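Local atomic coordinates of G protein coupled receptor (Arabidopsis thaliana, PDB entry 3T33), a protein that binds zinc as a member of the LanC-like family and may play a role in abscisic acid signalling. Residues A88-K93 against M398-N403; G129-C134 against R158-P163; L296-A301 against K308-A313. All coordinates share one frame; numbering follows the deposited sequence.

All three contacts belong to one LanC-like fold, an alpha/alpha toroid with inner and outer helices. Contact 1 joins two neighbouring inner helices from distant parts of the chain, 305 residues apart. Contacts 2 and 3 are nested, in series, inside the loop that contact 1 closes. Centres of contacts 1 and 2 lie about 24 Å apart, and their nearest atoms come within about 7 Å without touching. Centres of contacts 1 and 3 lie about 26 Å apart, on opposite sides of the chain's centre. Contacts 2 and 3 are about 31 Å apart between centres and about 18 Å between nearest atoms. All lie away from the zinc site of Cys288, Cys333 and His334.

Contact 1 of 3, residues A88-K93 against M398-N403; sequences AYLLFK and MLLDMN
Leu90 and Lys93 meet Leu400 and Asp401 where the ring of an alpha/alpha toroid closes. Helix 84-98 and helix 392-402 are both inner-layer helices. They stand side by side, although 305 residues separate the two segments along the chain. Their N-to-C directions agree to within 13°, and the local axes are 10.4 Å apart. At this spacing the backbones stay well separated, so the side chains make the contact.

The tighter part is apolar. Leu90 CD1 touches Leu400 CD1 at 3.7 Å, and the two side chains lie roughly perpendicular. Leu90 reaches this place with its CG anti to the backbone N (chi1 169°). Leu400 points toward the other helix, and it also touches Ala56 of the outer helix 45-69. Packing is a little looser beside this pair. Lys93 CG lies 4.0 Å from Leu400 CB, and these side chains run antiparallel past one another.

The other side of the contact is polar rather than open, since all four touching residues are buried. Lys93 uses its stem as an apolar neighbour for Leu400. Its chain then bends at chi2 and chi3, which turns the amine toward Asp401. The resulting salt bridge places opposite charges together in the interior, which probably offsets much of the cost of burying them. The carboxylate is held at both oxygens, because Asp401 OD2 is hydrogen-bonded to Tyr341 OH of helix 336-350. The amine has a further, weak hydrogen bond to Gln96 OE1. Lys93 NZ sits 2.7 Å from Asp401 OD1 and approaches from above the carboxylate, 51° out of its plane.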
loop_
_atom_site.group_PDB
_atom_site.type_symbol
_atom_site.label_atom_id
_atom_site.label_comp_id
_atom_site.label_asym_id
_atom_site.label_seq_id
_atom_site.Cartn_x
_atom_site.Cartn_y
_atom_site.Cartn_z
ATOM N N ALA A 88 15.375 -1.462 1.971
ATOM C CA ALA A 88 15.367 -2.307 3.127
ATOM C C ALA A 88 14.031 -3.058 3.266
ATOM O O ALA A 88 13.981 -4.244 3.638
ATOM C CB ALA A 88 15.631 -1.452 4.427
ATOM N N TYR A 89 12.933 -2.361 3.021
ATOM C CA TYR A 89 11.624 -2.988 3.185
ATOM C C TYR A 89 11.392 -4.080 2.166
ATOM O O TYR A 89 10.847 -5.130 2.459
ATOM C CB TYR A 89 10.499 -1.908 3.162
ATOM C CG TYR A 89 9.256 -2.349 3.886
ATOM C CD1 TYR A 89 9.297 -3.182 5.006
ATOM C CD2 TYR A 89 8.007 -2.012 3.382
ATOM C CE1 TYR A 89 8.098 -3.620 5.627
ATOM C CE2 TYR A 89 6.847 -2.429 3.982
ATOM C CZ TYR A 89 6.875 -3.207 5.100
ATOM O OH TYR A 89 5.616 -3.566 5.606
ATOM N N LEU A 90 11.835 -3.835 0.964
ATOM C CA LEU A 90 11.738 -4.849 -0.093
ATOM C C LEU A 90 12.542 -6.104 0.317
ATOM O O LEU A 90 12.122 -7.255 0.061
ATOM C CB LEU A 90 12.214 -4.259 -1.416
ATOM C CG LEU A 90 12.406 -5.340 -2.529
ATOM C CD1 LEU A 90 11.082 -6.059 -2.876
ATOM C CD2 LEU A 90 13.061 -4.697 -3.796
ATOM N N LEU A 91 13.700 -5.870 0.966
ATOM C CA LEU A 91 14.589 -6.930 1.440
ATOM C C LEU A 91 13.970 -7.669 2.573
ATOM O O LEU A 91 14.087 -8.915 2.677
ATOM C CB LEU A 91 15.956 -6.335 1.844
ATOM C CG LEU A 91 16.853 -6.142 0.616
ATOM C CD1 LEU A 91 17.968 -5.224 0.972
ATOM C CD2 LEU A 91 17.418 -7.495 0.195
ATOM N N PHE A 92 13.333 -6.905 3.457
ATOM C CA PHE A 92 12.508 -7.506 4.514
ATOM C C PHE A 92 11.346 -8.418 3.953
ATOM O O PHE A 92 11.148 -9.530 4.415
ATOM C CB PHE A 92 11.952 -6.426 5.464
ATOM C CG PHE A 92 11.275 -7.001 6.673
ATOM C CD1 PHE A 92 12.007 -7.661 7.643
ATOM C CD2 PHE A 92 9.906 -6.931 6.822
ATOM C CE1 PHE A 92 11.381 -8.261 8.747
ATOM C CE2 PHE A 92 9.268 -7.541 7.931
ATOM C CZ PHE A 92 10.039 -8.190 8.901
ATOM N N LYS A 93 10.583 -7.926 2.992
ATOM C CA LYS A 93 9.513 -8.698 2.382
ATOM C C LYS A 93 10.087 -9.982 1.735
ATOM O O LYS A 93 9.488 -11.071 1.781
ATOM C CB LYS A 93 8.887 -7.841 1.293
ATOM C CG LYS A 93 7.904 -8.581 0.456
ATOM C CD LYS A 93 6.457 -8.355 0.909
ATOM C CE LYS A 93 5.954 -9.459 1.658
ATOM N NZ LYS A 93 4.655 -9.083 2.311
ATOM N N MET A 398 5.248 -6.233 -4.859
ATOM C CA MET A 398 3.927 -6.751 -5.171
ATOM C C MET A 398 4.095 -8.210 -5.659
ATOM O O MET A 398 3.355 -9.129 -5.230
ATOM C CB MET A 398 3.254 -5.836 -6.223
ATOM C CG MET A 398 1.821 -6.223 -6.601
ATOM S SD MET A 398 1.887 -7.583 -7.727
ATOM C CE MET A 398 2.314 -6.707 -9.215
ATOM N N LEU A 399 5.114 -8.428 -6.476
ATOM C CA LEU A 399 5.353 -9.752 -7.054
ATOM C C LEU A 399 5.606 -10.788 -5.960
ATOM O O LEU A 399 4.956 -11.898 -5.929
ATOM C CB LEU A 399 6.503 -9.723 -8.060
ATOM C CG LEU A 399 6.321 -9.505 -9.569
ATOM C CD1 LEU A 399 4.914 -9.077 -9.964
ATOM C CD2 LEU A 399 7.493 -8.634 -10.220
ATOM N N LEU A 400 6.489 -10.405 -5.028
ATOM C CA LEU A 400 6.763 -11.253 -3.878
ATOM C C LEU A 400 5.499 -11.547 -3.080
ATOM O O LEU A 400 5.305 -12.667 -2.560
ATOM C CB LEU A 400 7.793 -10.563 -2.985
ATOM C CG LEU A 400 9.191 -10.522 -3.635
ATOM C CD1 LEU A 400 10.176 -9.676 -2.821
ATOM C CD2 LEU A 400 9.774 -11.955 -3.869
ATOM N N ASP A 401 4.629 -10.547 -2.954
ATOM C CA ASP A 401 3.423 -10.693 -2.106
ATOM C C ASP A 401 2.372 -11.646 -2.823
ATOM O O ASP A 401 1.479 -12.237 -2.170
ATOM C CB ASP A 401 2.844 -9.302 -1.841
ATOM C CG ASP A 401 2.672 -8.975 -0.393
ATOM O OD1 ASP A 401 2.814 -9.853 0.489
ATOM O OD2 ASP A 401 2.360 -7.781 -0.128
ATOM N N MET A 402 2.476 -11.781 -4.160
ATOM C CA MET A 402 1.644 -12.780 -4.896
ATOM C C MET A 402 1.969 -14.235 -4.527
ATOM O O MET A 402 1.159 -15.131 -4.710
ATOM C CB MET A 402 1.737 -12.627 -6.399
ATOM C CG MET A 402 1.311 -11.281 -6.969
ATOM S SD MET A 402 -0.480 -11.052 -6.967
ATOM C CE MET A 402 -0.898 -12.124 -8.343
ATOM N N ASN A 403 3.137 -14.477 -3.977
ATOM C CA ASN A 403 3.456 -15.804 -3.560
ATOM C C ASN A 403 2.436 -16.345 -2.561
ATOM O O ASN A 403 2.181 -17.553 -2.563
ATOM C CB ASN A 403 4.845 -15.853 -2.950
ATOM C CG ASN A 403 5.485 -17.196 -3.128
ATOM O OD1 ASN A 403 5.893 -17.555 -4.245
ATOM N ND2 ASN A 403 5.531 -17.992 -2.029
#

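Contact 2 of 3, residues G129-C134 against R158-P163; sequences GYAGVC and RGIRLP
This is a small apolar contact in which Ile160, from the loop after helix 147-158, packs against the ring edge of Tyr130 and against Ala131 at the start of helix 130-144. It lies toward the outside of the fold and is partly buried. Ile160 points at the helix and supplies most of the surface. Its CG1 is anti to the carbonyl carbon (chi1 -70°), which sends the longer branch across the gap. Ile160 CG1 and CD1 both reach Tyr130 CD2, each at 3.7 Å, and CG1 lies near the plane of the ring. Ile160 CD1 also meets Ala131, 3.7 Å from its CA and 3.9 Å from its CB.

On one face of the same ring lies Cys134 SG, 3.4 Å above the plane and nearer the rim than the middle. The phenol end is fixed by a hydrogen bond between Tyr130 OH and Asp115 OD1 of helix 101-118.

The loop is braced by its own arginine. Arg161 NH1 donates to Arg158 O at 2.8 Å in a nearly straight bond (178°). Its bond to Ile160 O, also 2.8 Å, is more bent (142°) and comes from above the carbonyl plane. Arg161 NH1 thus ties these two carbonyls together.

The linker from outer helix 147-158 to inner helix 174-188 here folds back over the start of the preceding inner helix, as connections between helical pairs do in the alpha/alpha toroid.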
loop_
_atom_site.group_PDB
_atom_site.type_symbol
_atom_site.label_atom_id
_atom_site.label_comp_id
_atom_site.label_asym_id
_atom_site.label_seq_id
_atom_site.Cartn_x
_atom_site.Cartn_y
_atom_site.Cartn_z
ATOM N N GLY A 129 8.949 9.360 6.848
ATOM C CA GLY A 129 9.786 9.850 7.938
ATOM C C GLY A 129 10.473 8.780 8.749
ATOM O O GLY A 129 10.628 7.614 8.345
ATOM N N TYR A 130 10.800 9.171 9.944
ATOM C CA TYR A 130 11.758 8.532 10.780
ATOM C C TYR A 130 11.149 7.376 11.569
ATOM O O TYR A 130 11.877 6.453 11.996
ATOM C CB TYR A 130 12.243 9.628 11.795
ATOM C CG TYR A 130 13.325 9.157 12.706
ATOM C CD1 TYR A 130 14.455 8.572 12.170
ATOM C CD2 TYR A 130 13.224 9.280 14.104
ATOM C CE1 TYR A 130 15.529 8.111 12.977
ATOM C CE2 TYR A 130 14.301 8.837 14.958
ATOM C CZ TYR A 130 15.482 8.249 14.356
ATOM O OH TYR A 130 16.593 7.752 15.073
ATOM N N ALA A 131 9.843 7.468 11.848
ATOM C CA ALA A 131 9.104 6.348 12.479
ATOM C C ALA A 131 9.192 5.104 11.585
ATOM O O ALA A 131 9.315 4.002 12.068
ATOM C CB ALA A 131 7.590 6.739 12.753
ATOM N N GLY A 132 9.145 5.299 10.275
ATOM C CA GLY A 132 9.372 4.189 9.308
ATOM C C GLY A 132 10.697 3.494 9.544
ATOM O O GLY A 132 10.763 2.259 9.649
ATOM N N VAL A 133 11.765 4.282 9.633
ATOM C CA VAL A 133 13.155 3.780 9.879
ATOM C C VAL A 133 13.259 3.015 11.187
ATOM O O VAL A 133 13.801 1.893 11.253
ATOM C CB VAL A 133 14.157 4.952 9.937
ATOM C CG1 VAL A 133 15.579 4.460 10.302
ATOM C CG2 VAL A 133 14.122 5.731 8.628
ATOM N N CYS A 134 12.731 3.605 12.249
ATOM C CA CYS A 134 12.783 2.959 13.528
ATOM C C CYS A 134 11.922 1.736 13.618
ATOM O O CYS A 134 12.259 0.802 14.338
ATOM C CB CYS A 134 12.354 3.959 14.605
ATOM S SG CYS A 134 13.572 5.366 14.814
ATOM N N ARG A 158 10.581 5.702 20.410
ATOM C CA ARG A 158 9.962 6.311 21.576
ATOM C C ARG A 158 10.377 7.770 21.863
ATOM O O ARG A 158 9.659 8.467 22.630
ATOM C CB ARG A 158 10.288 5.457 22.777
ATOM C CG ARG A 158 9.488 4.142 22.833
ATOM C CD ARG A 158 9.858 3.443 24.078
ATOM N NE ARG A 158 9.089 2.244 24.266
ATOM C CZ ARG A 158 9.425 1.278 25.117
ATOM N NH1 ARG A 158 10.551 1.347 25.842
ATOM N NH2 ARG A 158 8.633 0.243 25.253
ATOM N N GLY A 159 11.491 8.221 21.260
ATOM C CA GLY A 159 11.926 9.635 21.344
ATOM C C GLY A 159 11.199 10.566 20.380
ATOM O O GLY A 159 11.298 11.822 20.474
ATOM N N ILE A 160 10.453 9.995 19.441
ATOM C CA ILE A 160 9.732 10.843 18.493
ATOM C C ILE A 160 8.657 11.672 19.181
ATOM O O ILE A 160 7.894 11.161 19.996
ATOM C CB ILE A 160 9.148 10.001 17.285
ATOM C CG1 ILE A 160 10.292 9.495 16.375
ATOM C CG2 ILE A 160 8.197 10.806 16.438
ATOM C CD1 ILE A 160 9.930 8.264 15.518
ATOM N N ARG A 161 8.580 12.953 18.828
ATOM C CA ARG A 161 7.534 13.819 19.346
ATOM C C ARG A 161 6.787 14.502 18.212
ATOM O O ARG A 161 7.366 14.782 17.160
ATOM C CB ARG A 161 8.148 14.896 20.261
ATOM C CG ARG A 161 8.957 14.341 21.455
ATOM C CD ARG A 161 8.016 13.830 22.535
ATOM N NE ARG A 161 8.860 13.227 23.577
ATOM C CZ ARG A 161 9.237 11.952 23.601
ATOM N NH1 ARG A 161 8.842 11.096 22.610
ATOM N NH2 ARG A 161 10.062 11.547 24.577
ATOM N N LEU A 162 5.508 14.785 18.419
ATOM C CA LEU A 162 4.699 15.376 17.365
ATOM C C LEU A 162 4.496 16.855 17.581
ATOM O O LEU A 162 3.783 17.204 18.522
ATOM C CB LEU A 162 3.320 14.717 17.319
ATOM C CG LEU A 162 3.353 13.190 17.408
ATOM C CD1 LEU A 162 1.942 12.667 17.598
ATOM C CD2 LEU A 162 3.977 12.611 16.126
ATOM N N PRO A 163 5.046 17.725 16.698
ATOM C CA PRO A 163 4.707 19.175 16.831
ATOM C C PRO A 163 3.205 19.415 16.782
ATOM O O PRO A 163 2.516 18.713 16.058
ATOM C CB PRO A 163 5.350 19.820 15.596
ATOM C CG PRO A 163 6.216 18.808 14.937
ATOM C CD PRO A 163 5.818 17.437 15.469
#

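Contact 3 of 3, residues L296-A301 against K308-A313; sequences LTLVKA and KEFVEA
Leu298 and Phe310 share the same first torsion, and it turns both side chains into the gap between two helices. In each, CG is anti to the carbonyl carbon, with chi1 -68° in Leu298 and -71° in Phe310. Both side chains already point at the opposite helix, and they stand nearly crosswise to each other. The CA atoms of Leu298 and Phe310 are 5.7 Å apart, the nearest such pair of the two segments.

The segments belong to helix 291-305 and helix 308-324, which follow each other closely in the chain. They form an inner-to-outer helical hairpin of the alpha/alpha toroid. The helices run roughly antiparallel with a clear tilt, and their local axes approach to 8.1 Å.

Ala301 meets the ring from above. Its CB lies over one face of Phe310, 3.9 Å from the ring centroid and 24° off the normal. This is a CH-pi contact, displaced toward the rim, with Phe310 CD2 the closest ring atom to Ala301 CB at 3.6 Å. The two branches of Leu298 divide the rest. Leu298 CD2 approaches Phe310 CD1 obliquely at 4.0 Å. Leu298 CD1 rests on Ala313 CB at 3.8 Å, one helical turn further along.

Ile264 of helix 250-265 touches Leu298, Phe310 and Ala313, and Leu260 of that helix touches Ala301. A third helix thus packs against the same cluster. The four side chains that meet are all hydrocarbon, so cohesion here rests on close fit, dispersion and exclusion of water, with the methyl-over-ring contact adding a weak directional preference.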
loop_
_atom_site.group_PDB
_atom_site.type_symbol
_atom_site.label_atom_id
_atom_site.label_comp_id
_atom_site.label_asym_id
_atom_site.label_seq_id
_atom_site.Cartn_x
_atom_site.Cartn_y
_atom_site.Cartn_z
ATOM N N LEU A 296 -9.345 -0.039 -0.848
ATOM C CA LEU A 296 -8.598 -0.650 0.248
ATOM C C LEU A 296 -9.174 -0.285 1.613
ATOM O O LEU A 296 -9.224 -1.094 2.554
ATOM C CB LEU A 296 -7.158 -0.190 0.120
ATOM C CG LEU A 296 -6.036 -1.090 -0.389
ATOM C CD1 LEU A 296 -6.430 -2.147 -1.447
ATOM C CD2 LEU A 296 -4.654 -0.320 -0.728
ATOM N N THR A 297 -9.641 0.946 1.745
ATOM C CA THR A 297 -10.231 1.390 3.005
ATOM C C THR A 297 -11.608 0.781 3.200
ATOM O O THR A 297 -11.962 0.388 4.302
ATOM C CB THR A 297 -10.359 2.911 3.035
ATOM O OG1 THR A 297 -9.116 3.494 2.631
ATOM C CG2 THR A 297 -10.721 3.392 4.404
ATOM N N LEU A 298 -12.417 0.735 2.156
ATOM C CA LEU A 298 -13.756 0.094 2.289
ATOM C C LEU A 298 -13.588 -1.412 2.577
ATOM O O LEU A 298 -14.308 -1.991 3.377
ATOM C CB LEU A 298 -14.599 0.339 1.050
ATOM C CG LEU A 298 -14.954 1.831 0.953
ATOM C CD1 LEU A 298 -15.638 2.086 -0.336
ATOM C CD2 LEU A 298 -15.872 2.191 2.150
ATOM N N VAL A 299 -12.581 -2.040 1.992
ATOM C CA VAL A 299 -12.379 -3.465 2.307
ATOM C C VAL A 299 -12.209 -3.613 3.773
ATOM O O VAL A 299 -12.839 -4.513 4.374
ATOM C CB VAL A 299 -11.187 -4.133 1.542
ATOM C CG1 VAL A 299 -10.707 -5.429 2.260
ATOM C CG2 VAL A 299 -11.586 -4.426 0.128
ATOM N N LYS A 300 -11.384 -2.737 4.366
ATOM C CA LYS A 300 -11.162 -2.757 5.831
ATOM C C LYS A 300 -12.465 -2.413 6.581
ATOM O O LYS A 300 -12.853 -3.074 7.535
ATOM C CB LYS A 300 -10.016 -1.801 6.230
ATOM C CG LYS A 300 -9.844 -1.623 7.698
ATOM C CD LYS A 300 -9.313 -2.862 8.350
ATOM C CE LYS A 300 -9.168 -2.636 9.788
ATOM N NZ LYS A 300 -8.938 -3.922 10.547
ATOM N N ALA A 301 -13.162 -1.388 6.150
ATOM C CA ALA A 301 -14.485 -1.124 6.782
ATOM C C ALA A 301 -15.316 -2.408 6.718
ATOM O O ALA A 301 -15.855 -2.874 7.734
ATOM C CB ALA A 301 -15.183 0.001 6.085
ATOM N N LYS A 308 -23.450 -4.368 4.457
ATOM C CA LYS A 308 -23.723 -4.517 3.046
ATOM C C LYS A 308 -23.181 -3.331 2.303
ATOM O O LYS A 308 -22.542 -3.489 1.255
ATOM C CB LYS A 308 -25.222 -4.604 2.792
ATOM C CG LYS A 308 -25.613 -4.485 1.315
ATOM C CD LYS A 308 -25.944 -5.855 0.722
ATOM C CE LYS A 308 -27.455 -6.118 0.787
ATOM N NZ LYS A 308 -28.199 -5.162 -0.113
ATOM N N GLU A 309 -23.458 -2.143 2.832
ATOM C CA GLU A 309 -23.050 -0.899 2.176
ATOM C C GLU A 309 -21.559 -0.901 1.794
ATOM O O GLU A 309 -21.211 -0.403 0.733
ATOM C CB GLU A 309 -23.328 0.310 3.075
ATOM C CG GLU A 309 -23.030 1.683 2.389
ATOM C CD GLU A 309 -23.098 2.878 3.349
ATOM O OE1 GLU A 309 -23.162 2.657 4.584
ATOM O OE2 GLU A 309 -23.080 4.036 2.852
ATOM N N PHE A 310 -20.717 -1.444 2.682
ATOM C CA PHE A 310 -19.261 -1.345 2.598
ATOM C C PHE A 310 -18.769 -2.426 1.665
ATOM O O PHE A 310 -18.098 -2.105 0.700
ATOM C CB PHE A 310 -18.572 -1.465 3.997
ATOM C CG PHE A 310 -18.779 -0.247 4.918
ATOM C CD1 PHE A 310 -18.989 1.032 4.399
ATOM C CD2 PHE A 310 -18.739 -0.400 6.300
ATOM C CE1 PHE A 310 -19.204 2.137 5.228
ATOM C CE2 PHE A 310 -18.931 0.690 7.137
ATOM C CZ PHE A 310 -19.169 1.976 6.587
ATOM N N VAL A 311 -19.162 -3.684 1.923
ATOM C CA VAL A 311 -18.905 -4.808 1.024
ATOM C C VAL A 311 -19.169 -4.413 -0.442
ATOM O O VAL A 311 -18.286 -4.516 -1.308
ATOM C CB VAL A 311 -19.796 -6.033 1.382
ATOM C CG1 VAL A 311 -19.476 -7.226 0.497
ATOM C CG2 VAL A 311 -19.594 -6.447 2.781
ATOM N N GLU A 312 -20.363 -3.894 -0.711
ATOM C CA GLU A 312 -20.762 -3.654 -2.079
ATOM C C GLU A 312 -20.015 -2.485 -2.656
ATOM O O GLU A 312 -19.644 -2.500 -3.843
ATOM C CB GLU A 312 -22.292 -3.437 -2.194
ATOM C CG GLU A 312 -23.141 -4.743 -2.064
ATOM C CD GLU A 312 -24.647 -4.507 -2.367
ATOM O OE1 GLU A 312 -25.065 -3.314 -2.478
ATOM O OE2 GLU A 312 -25.408 -5.517 -2.507
ATOM N N ALA A 313 -19.803 -1.473 -1.813
ATOM C CA ALA A 313 -19.065 -0.292 -2.224
ATOM C C ALA A 313 -17.606 -0.648 -2.581
ATOM O O ALA A 313 -17.065 -0.161 -3.583
ATOM C CB ALA A 313 -19.125 0.772 -1.143
#